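Local structure of Serine/threonine protein kinase (Mycobacterium tuberculosis, 4ESQ) at residues A[108-113]-A[155-160]; A[132-137]-A[141-146]. The protein probably phosphorylates serine and threonine residues of proteins with ATP as a membrane receptor kinase, of which this chain is the extracellular sensor domain. All blocks are in the same frame, centred on the assembly; numbering follows the deposited sequence.

Contact 1. Residues A[108-113]-A[155-160]; sequences DKWKNC and CQRAMS
Arg-157 meets the six-membered half of the Trp-110 indole at both ends of its side chain. CB comes first, with Trp-110 CH2 3.7 Å from Arg-157 CB and Trp-110 CZ3 4.0 Å from it. The chain then bends at chi2 (-78°) and again at chi3 (-76°), which folds it back beside the ring instead of letting it run straight out. Arg-157 CZ lies 3.8 Å from Trp-110 CZ2. At the tip, Arg-157 NH2 comes within 3.5 Å of Trp-110 CZ2. The two planes are 67° apart, so this is not a parallel stack. The ring edge presses on one face of the guanidinium, offset toward its rim. The N-H groups are left to other partners: NH2 bonds to Gly-52 O and forms a salt bridge with Asp-168, and NH1 bonds to Val-169 O. These bonds fix the rotation of a buried charged group.

Helix 96-111 here packs on one face of the antiparallel sheet of the PknH-like extracellular domain. Trp-110 reaches from the last part of the helix to strand 154-162. Arg-157 and Met-159 point to it from the strand, while Ala-158 between them points away. Met-159 CB touches the ring at Trp-110 CH2, 4.0 Å away. The Met-159 side chain also packs on Phe-102, Val-103 and Ser-106 of the same helix. Disulfides tie Cys-113 to Cys-50 and Cys-155 to Cys-172.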
ATOM      1  N   ASP A 108     -14.769  -0.972  -2.567  1.00 14.76           N
ATOM      2  CA  ASP A 108     -15.902  -1.637  -1.903  1.00 18.43           C
ATOM      3  C   ASP A 108     -15.517  -2.267  -0.581  1.00 18.66           C
ATOM      4  O   ASP A 108     -16.241  -2.150   0.408  1.00 25.58           O
ATOM      5  CB  ASP A 108     -16.537  -2.733  -2.764  1.00 20.82           C
ATOM      6  CG  ASP A 108     -17.409  -3.701  -1.926  1.00 29.52           C
ATOM      7  OD1 ASP A 108     -18.561  -3.342  -1.587  1.00 23.57           O
ATOM      8  OD2 ASP A 108     -16.945  -4.820  -1.587  1.00 27.69           O
ATOM      9  N   LYS A 109     -14.387  -2.965  -0.569  1.00 12.76           N
ATOM     10  CA  LYS A 109     -13.969  -3.645   0.640  1.00 14.87           C
ATOM     11  C   LYS A 109     -13.562  -2.641   1.711  1.00 15.82           C
ATOM     12  O   LYS A 109     -13.937  -2.793   2.873  1.00 15.95           O
ATOM     13  CB  LYS A 109     -12.839  -4.637   0.359  1.00 14.71           C
ATOM     14  CG  LYS A 109     -13.285  -5.813  -0.529  1.00 14.47           C
ATOM     15  CD  LYS A 109     -12.148  -6.792  -0.781  1.00 15.43           C
ATOM     16  CE  LYS A 109     -12.663  -8.064  -1.446  1.00 17.09           C
ATOM     17  NZ  LYS A 109     -11.566  -9.050  -1.697  1.00 17.72           N
ATOM     18  N   TRP A 110     -12.808  -1.608   1.333  1.00 12.52           N
ATOM     19  CA  TRP A 110     -12.322  -0.678   2.349  1.00 11.47           C
ATOM     20  C   TRP A 110     -13.473   0.070   3.012  1.00 15.63           C
ATOM     21  O   TRP A 110     -13.406   0.407   4.199  1.00 15.63           O
ATOM     22  CB  TRP A 110     -11.320   0.325   1.778  1.00 11.19           C
ATOM     23  CG  TRP A 110     -10.020  -0.245   1.298  1.00 13.54           C
ATOM     24  CD1 TRP A 110      -9.729  -1.564   1.034  1.00 11.70           C
ATOM     25  CD2 TRP A 110      -8.829   0.497   0.995  1.00 12.63           C
ATOM     26  NE1 TRP A 110      -8.425  -1.676   0.590  1.00 13.79           N
ATOM     27  CE2 TRP A 110      -7.852  -0.429   0.563  1.00 13.60           C
ATOM     28  CE3 TRP A 110      -8.485   1.852   1.074  1.00 11.95           C
ATOM     29  CZ2 TRP A 110      -6.561  -0.039   0.195  1.00 13.39           C
ATOM     30  CZ3 TRP A 110      -7.203   2.237   0.708  1.00 15.08           C
ATOM     31  CH2 TRP A 110      -6.260   1.297   0.266  1.00 13.07           C
ATOM     32  N   LYS A 111     -14.523   0.343   2.245  1.00 14.29           N
ATOM     33  CA  LYS A 111     -15.659   1.105   2.766  1.00 12.84           C
ATOM     34  C   LYS A 111     -16.417   0.343   3.851  1.00 19.35           C
ATOM     35  O   LYS A 111     -17.062   0.951   4.704  1.00 18.01           O
ATOM     36  CB  LYS A 111     -16.589   1.536   1.635  1.00 16.41           C
ATOM     37  CG  LYS A 111     -15.970   2.641   0.787  1.00 25.77           C
ATOM     38  CD  LYS A 111     -16.854   3.054  -0.377  1.00 27.65           C
ATOM     39  CE  LYS A 111     -16.105   4.027  -1.285  1.00 35.15           C
ATOM     40  NZ  LYS A 111     -16.808   4.234  -2.587  1.00 46.17           N
ATOM     41  N   ASN A 112     -16.323  -0.984   3.810  1.00 17.51           N
ATOM     42  CA  ASN A 112     -16.930  -1.831   4.827  1.00 15.67           C
ATOM     43  C   ASN A 112     -16.038  -1.987   6.057  1.00 18.50           C
ATOM     44  O   ASN A 112     -16.461  -2.549   7.075  1.00 18.75           O
ATOM     45  CB  ASN A 112     -17.277  -3.205   4.248  1.00 18.35           C
ATOM     46  CG  ASN A 112     -18.457  -3.153   3.294  1.00 21.39           C
ATOM     47  OD1 ASN A 112     -19.405  -2.391   3.500  1.00 24.22           O
ATOM     48  ND2 ASN A 112     -18.405  -3.968   2.248  1.00 27.12           N
ATOM     49  N   CYS A 113     -14.803  -1.501   5.955  1.00 13.15           N
ATOM     50  CA  CYS A 113     -13.883  -1.500   7.086  1.00 15.81           C
ATOM     51  C   CYS A 113     -13.868  -0.151   7.801  1.00 17.70           C
ATOM     52  O   CYS A 113     -13.488  -0.070   8.971  1.00 15.78           O
ATOM     53  CB  CYS A 113     -12.469  -1.852   6.616  1.00 19.21           C
ATOM     54  SG  CYS A 113     -12.391  -3.445   5.775  1.00 18.76           S
ATOM     55  N   CYS A 155      -0.923   4.007  10.345  1.00 11.40           N
ATOM     56  CA  CYS A 155      -0.541   3.794   8.949  1.00 10.61           C
ATOM     57  C   CYS A 155      -1.577   4.436   8.057  1.00 14.23           C
ATOM     58  O   CYS A 155      -2.763   4.418   8.369  1.00 16.70           O
ATOM     59  CB  CYS A 155      -0.456   2.309   8.613  1.00 16.02           C
ATOM     60  SG  CYS A 155       0.821   1.394   9.487  1.00 15.62           S
ATOM     61  N   GLN A 156      -1.137   5.019   6.948  1.00 11.38           N
ATOM     62  CA  GLN A 156      -2.085   5.374   5.900  1.00 11.70           C
ATOM     63  C   GLN A 156      -1.917   4.427   4.728  1.00 12.92           C
ATOM     64  O   GLN A 156      -0.797   4.204   4.244  1.00 10.69           O
ATOM     65  CB  GLN A 156      -1.914   6.813   5.418  1.00 13.66           C
ATOM     66  CG  GLN A 156      -3.019   7.226   4.432  1.00 12.46           C
ATOM     67  CD  GLN A 156      -2.734   8.535   3.721  1.00 13.36           C
ATOM     68  OE1 GLN A 156      -1.598   8.804   3.340  1.00 13.10           O
ATOM     69  NE2 GLN A 156      -3.773   9.355   3.531  1.00 13.15           N
ATOM     70  N   ARG A 157      -3.033   3.844   4.298  1.00 12.47           N
ATOM     71  CA  ARG A 157      -3.064   3.045   3.079  1.00 13.06           C
ATOM     72  C   ARG A 157      -3.476   3.951   1.925  1.00 11.37           C
ATOM     73  O   ARG A 157      -4.358   4.802   2.075  1.00 12.27           O
ATOM     74  CB  ARG A 157      -4.068   1.892   3.213  1.00 13.12           C
ATOM     75  CG  ARG A 157      -3.630   0.768   4.156  1.00 12.14           C
ATOM     76  CD  ARG A 157      -2.608  -0.151   3.507  1.00 16.35           C
ATOM     77  NE  ARG A 157      -3.190  -1.084   2.540  1.00 16.41           N
ATOM     78  CZ  ARG A 157      -3.015  -1.017   1.225  1.00 11.90           C
ATOM     79  NH1 ARG A 157      -2.285  -0.031   0.694  1.00 12.66           N
ATOM     80  NH2 ARG A 157      -3.570  -1.929   0.432  1.00 11.31           N
ATOM     81  N   ALA A 158      -2.838   3.785   0.772  1.00 10.04           N
ATOM     82  CA  ALA A 158      -3.289   4.489  -0.423  1.00 10.64           C
ATOM     83  C   ALA A 158      -3.227   3.540  -1.601  1.00 10.19           C
ATOM     84  O   ALA A 158      -2.270   2.778  -1.747  1.00 12.78           O
ATOM     85  CB  ALA A 158      -2.432   5.711  -0.693  1.00 12.18           C
ATOM     86  N   MET A 159      -4.255   3.583  -2.436  1.00  9.86           N
ATOM     87  CA  MET A 159      -4.243   2.810  -3.670  1.00  9.70           C
ATOM     88  C   MET A 159      -4.719   3.695  -4.797  1.00 12.38           C
ATOM     89  O   MET A 159      -5.657   4.476  -4.632  1.00 12.51           O
ATOM     90  CB  MET A 159      -5.147   1.577  -3.564  1.00 10.84           C
ATOM     91  CG  MET A 159      -5.213   0.751  -4.847  1.00 11.17           C
ATOM     92  SD  MET A 159      -6.200  -0.754  -4.657  1.00 14.62           S
ATOM     93  CE  MET A 159      -5.184  -1.674  -3.502  1.00 17.03           C
ATOM     94  N   SER A 160      -4.059   3.578  -5.937  1.00  9.96           N
ATOM     95  CA  SER A 160      -4.495   4.295  -7.126  1.00 11.67           C
ATOM     96  C   SER A 160      -4.216   3.433  -8.347  1.00 11.56           C
ATOM     97  O   SER A 160      -3.686   2.319  -8.239  1.00 10.73           O
ATOM     98  CB  SER A 160      -3.786   5.650  -7.239  1.00 14.11           C
ATOM     99  OG  SER A 160      -4.502   6.540  -8.102  1.00 14.38           O
TER

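Contact 2. Residues A[132-137]-A[141-146]; sequences ADVKGS and ITVIDT
Thr-142 O is approached by Lys-135 N and Val-134 CA. Lys-135 N donates to it at 2.7 Å, and the bond is nearly straight at the hydrogen (170°). Val-134 CA adds a CA-H...O contact to Thr-142 O at 3.4 Å. In return, Thr-142 N bonds to Lys-135 O at 3.0 Å. Lys-135 and Thr-142 thus form a single antiparallel hydrogen-bonded pair. Farther along, Ala-132 N bonds to Ile-144 O at 2.9 Å. Two residues separate Ala-132 from Lys-135, but one separates Thr-142 from Ile-144, so the loop bows away from the strand. A water bridges the two there. It donates to Asp-133 O at 2.7 Å and accepts from Ile-144 N.

The side chains divide between two faces. Lys-135 CB lies against Thr-142 OG1, while the extended lysine chain leads away. Ala-132 CB touches Ile-144 CB. Val-134 packs on Ile-141 and Val-143 and also touches Trp-110 of helix 96-111. With CG1 at chi1 66°, Val-143 CG2 is turned anti to the backbone N and meets Ala-132 O at 3.6 Å. One backbone pair, one further bond and a water bridge let the loop follow the strand without a continuous set of direct bonds.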
ATOM      1  N   ALA A 132     -10.112   4.830  10.091  1.00 15.12           N
ATOM      2  CA  ALA A 132     -10.853   6.074   9.918  1.00 16.45           C
ATOM      3  C   ALA A 132     -11.798   5.908   8.731  1.00 15.03           C
ATOM      4  O   ALA A 132     -12.080   4.785   8.305  1.00 13.67           O
ATOM      5  CB  ALA A 132      -9.889   7.228   9.692  1.00 16.70           C
ATOM      6  N   ASP A 133     -12.291   7.011   8.181  1.00 16.17           N
ATOM      7  CA  ASP A 133     -13.116   6.912   6.984  1.00 17.47           C
ATOM      8  C   ASP A 133     -12.249   6.843   5.724  1.00 14.91           C
ATOM      9  O   ASP A 133     -11.110   7.304   5.707  1.00 15.92           O
ATOM     10  CB  ASP A 133     -14.122   8.065   6.897  1.00 17.66           C
ATOM     11  CG  ASP A 133     -15.360   7.830   7.756  1.00 32.79           C
ATOM     12  OD1 ASP A 133     -15.506   6.722   8.322  1.00 29.97           O
ATOM     13  OD2 ASP A 133     -16.198   8.750   7.857  1.00 41.44           O
ATOM     14  N   VAL A 134     -12.785   6.228   4.680  1.00 11.83           N
ATOM     15  CA  VAL A 134     -12.085   6.162   3.412  1.00 14.96           C
ATOM     16  C   VAL A 134     -12.132   7.527   2.742  1.00 16.10           C
ATOM     17  O   VAL A 134     -13.194   8.150   2.639  1.00 16.70           O
ATOM     18  CB  VAL A 134     -12.700   5.102   2.469  1.00 16.39           C
ATOM     19  CG1 VAL A 134     -12.048   5.176   1.102  1.00 16.52           C
ATOM     20  CG2 VAL A 134     -12.544   3.709   3.058  1.00 15.73           C
ATOM     21  N   LYS A 135     -10.970   8.001   2.316  1.00 13.54           N
ATOM     22  CA  LYS A 135     -10.867   9.306   1.675  1.00 13.79           C
ATOM     23  C   LYS A 135     -10.255   9.183   0.294  1.00 19.70           C
ATOM     24  O   LYS A 135     -10.164   8.084  -0.261  1.00 14.78           O
ATOM     25  CB  LYS A 135     -10.055  10.273   2.539  1.00 15.18           C
ATOM     26  CG  LYS A 135     -10.745  10.620   3.848  1.00 17.78           C
ATOM     27  CD  LYS A 135      -9.954  11.646   4.645  1.00 22.48           C
ATOM     28  CE  LYS A 135     -10.760  12.129   5.839  1.00 29.77           C
ATOM     29  NZ  LYS A 135     -10.003  13.134   6.637  1.00 33.41           N
ATOM     30  N   GLY A 136      -9.840  10.319  -0.257  1.00 22.16           N
ATOM     31  CA  GLY A 136      -9.276  10.351  -1.592  1.00 21.31           C
ATOM     32  C   GLY A 136     -10.315  10.742  -2.627  1.00 21.27           C
ATOM     33  O   GLY A 136     -11.513  10.760  -2.347  1.00 26.97           O
ATOM     34  N   SER A 137      -9.842  11.047  -3.829  1.00 22.82           N
ATOM     35  CA  SER A 137     -10.705  11.394  -4.955  1.00 20.43           C
ATOM     36  C   SER A 137     -10.300  10.507  -6.131  1.00 17.63           C
ATOM     37  O   SER A 137      -9.128  10.169  -6.277  1.00 19.15           O
ATOM     38  CB  SER A 137     -10.546  12.876  -5.301  1.00 28.47           C
ATOM     39  OG  SER A 137     -11.358  13.256  -6.397  1.00 27.50           O
ATOM     40  N   ILE A 141      -7.921   5.870  -3.544  1.00 11.64           N
ATOM     41  CA  ILE A 141      -8.539   5.706  -2.239  1.00 11.43           C
ATOM     42  C   ILE A 141      -7.460   5.718  -1.151  1.00 11.92           C
ATOM     43  O   ILE A 141      -6.355   5.217  -1.355  1.00 12.54           O
ATOM     44  CB  ILE A 141      -9.354   4.400  -2.145  1.00 11.39           C
ATOM     45  CG1 ILE A 141      -8.482   3.209  -2.536  1.00 10.82           C
ATOM     46  CG2 ILE A 141     -10.622   4.479  -3.010  1.00 13.06           C
ATOM     47  CD1 ILE A 141      -9.189   1.868  -2.414  1.00 13.55           C
ATOM     48  N   THR A 142      -7.782   6.290   0.005  1.00 14.01           N
ATOM     49  CA  THR A 142      -6.872   6.254   1.144  1.00  9.50           C
ATOM     50  C   THR A 142      -7.658   5.981   2.415  1.00  9.84           C
ATOM     51  O   THR A 142      -8.852   6.269   2.496  1.00 11.71           O
ATOM     52  CB  THR A 142      -6.095   7.578   1.343  1.00 14.90           C
ATOM     53  OG1 THR A 142      -7.011   8.632   1.662  1.00 14.92           O
ATOM     54  CG2 THR A 142      -5.299   7.947   0.091  1.00 16.08           C
ATOM     55  N   VAL A 143      -6.981   5.433   3.410  1.00 12.06           N
ATOM     56  CA  VAL A 143      -7.585   5.266   4.725  1.00 12.63           C
ATOM     57  C   VAL A 143      -6.473   5.195   5.752  1.00 12.60           C
ATOM     58  O   VAL A 143      -5.417   4.620   5.485  1.00 14.21           O
ATOM     59  CB  VAL A 143      -8.504   4.005   4.807  1.00 11.11           C
ATOM     60  CG1 VAL A 143      -7.687   2.724   4.664  1.00 13.53           C
ATOM     61  CG2 VAL A 143      -9.294   3.994   6.126  1.00 13.30           C
ATOM     62  N   ILE A 144      -6.702   5.804   6.912  1.00 13.29           N
ATOM     63  CA  ILE A 144      -5.737   5.755   8.002  1.00 11.38           C
ATOM     64  C   ILE A 144      -6.177   4.735   9.046  1.00 12.81           C
ATOM     65  O   ILE A 144      -7.338   4.707   9.445  1.00 14.40           O
ATOM     66  CB  ILE A 144      -5.562   7.148   8.639  1.00 19.32           C
ATOM     67  CG1 ILE A 144      -4.871   8.085   7.647  1.00 15.34           C
ATOM     68  CG2 ILE A 144      -4.745   7.060   9.913  1.00 15.85           C
ATOM     69  CD1 ILE A 144      -4.887   9.523   8.090  1.00 17.14           C
ATOM     70  N   ASP A 145      -5.259   3.870   9.458  1.00 13.20           N
ATOM     71  CA  ASP A 145      -5.562   2.933  10.533  1.00 16.98           C
ATOM     72  C   ASP A 145      -4.625   3.176  11.704  1.00 16.32           C
ATOM     73  O   ASP A 145      -3.469   3.536  11.524  1.00 15.32           O
ATOM     74  CB  ASP A 145      -5.490   1.486  10.058  1.00 18.00           C
ATOM     75  CG  ASP A 145      -4.338   1.241   9.137  1.00 23.23           C
ATOM     76  OD1 ASP A 145      -3.234   1.738   9.439  1.00 35.01           O
ATOM     77  OD2 ASP A 145      -4.536   0.569   8.100  1.00 25.06           O
ATOM     78  N   THR A 146      -5.140   2.982  12.903  1.00 13.63           N
ATOM     79  CA  THR A 146      -4.422   3.375  14.106  1.00 16.10           C
ATOM     80  C   THR A 146      -4.268   2.167  15.006  1.00 17.08           C
ATOM     81  O   THR A 146      -5.256   1.505  15.325  1.00 17.06           O
ATOM     82  CB  THR A 146      -5.206   4.465  14.851  1.00 20.67           C
ATOM     83  OG1 THR A 146      -5.415   5.584  13.976  1.00 17.77           O
ATOM     84  CG2 THR A 146      -4.465   4.910  16.106  1.00 19.67           C
TER
HETATM   85  O   HOH W   1      -8.647   8.139   6.401  1.00 15.87           O

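Overall arrangement
Contacts 1 and 2 have centres about 6 Å apart and share one sheet. Strands 141-147 and 154-162 are antiparallel neighbours, consecutive in the chain. Backbone hydrogen bonds join them, among them, probably, Arg-157 N to Val-143 O at 2.8 Å and Cys-155 O to Asp-145 N at 2.8 Å. Trp-110 also serves both contacts, since its CE3 packs 3.6 Å from Ile-141 CD1, its ring touches Val-143, and its CB meets Val-134. Helix 96-111 therefore covers both strands and the loop 132-137 beside them. Contact 1 is buried, whereas contact 2 runs out to an exposed loop. The Arg-157 side chain is about 12 Å from a bound terbium(III) ion.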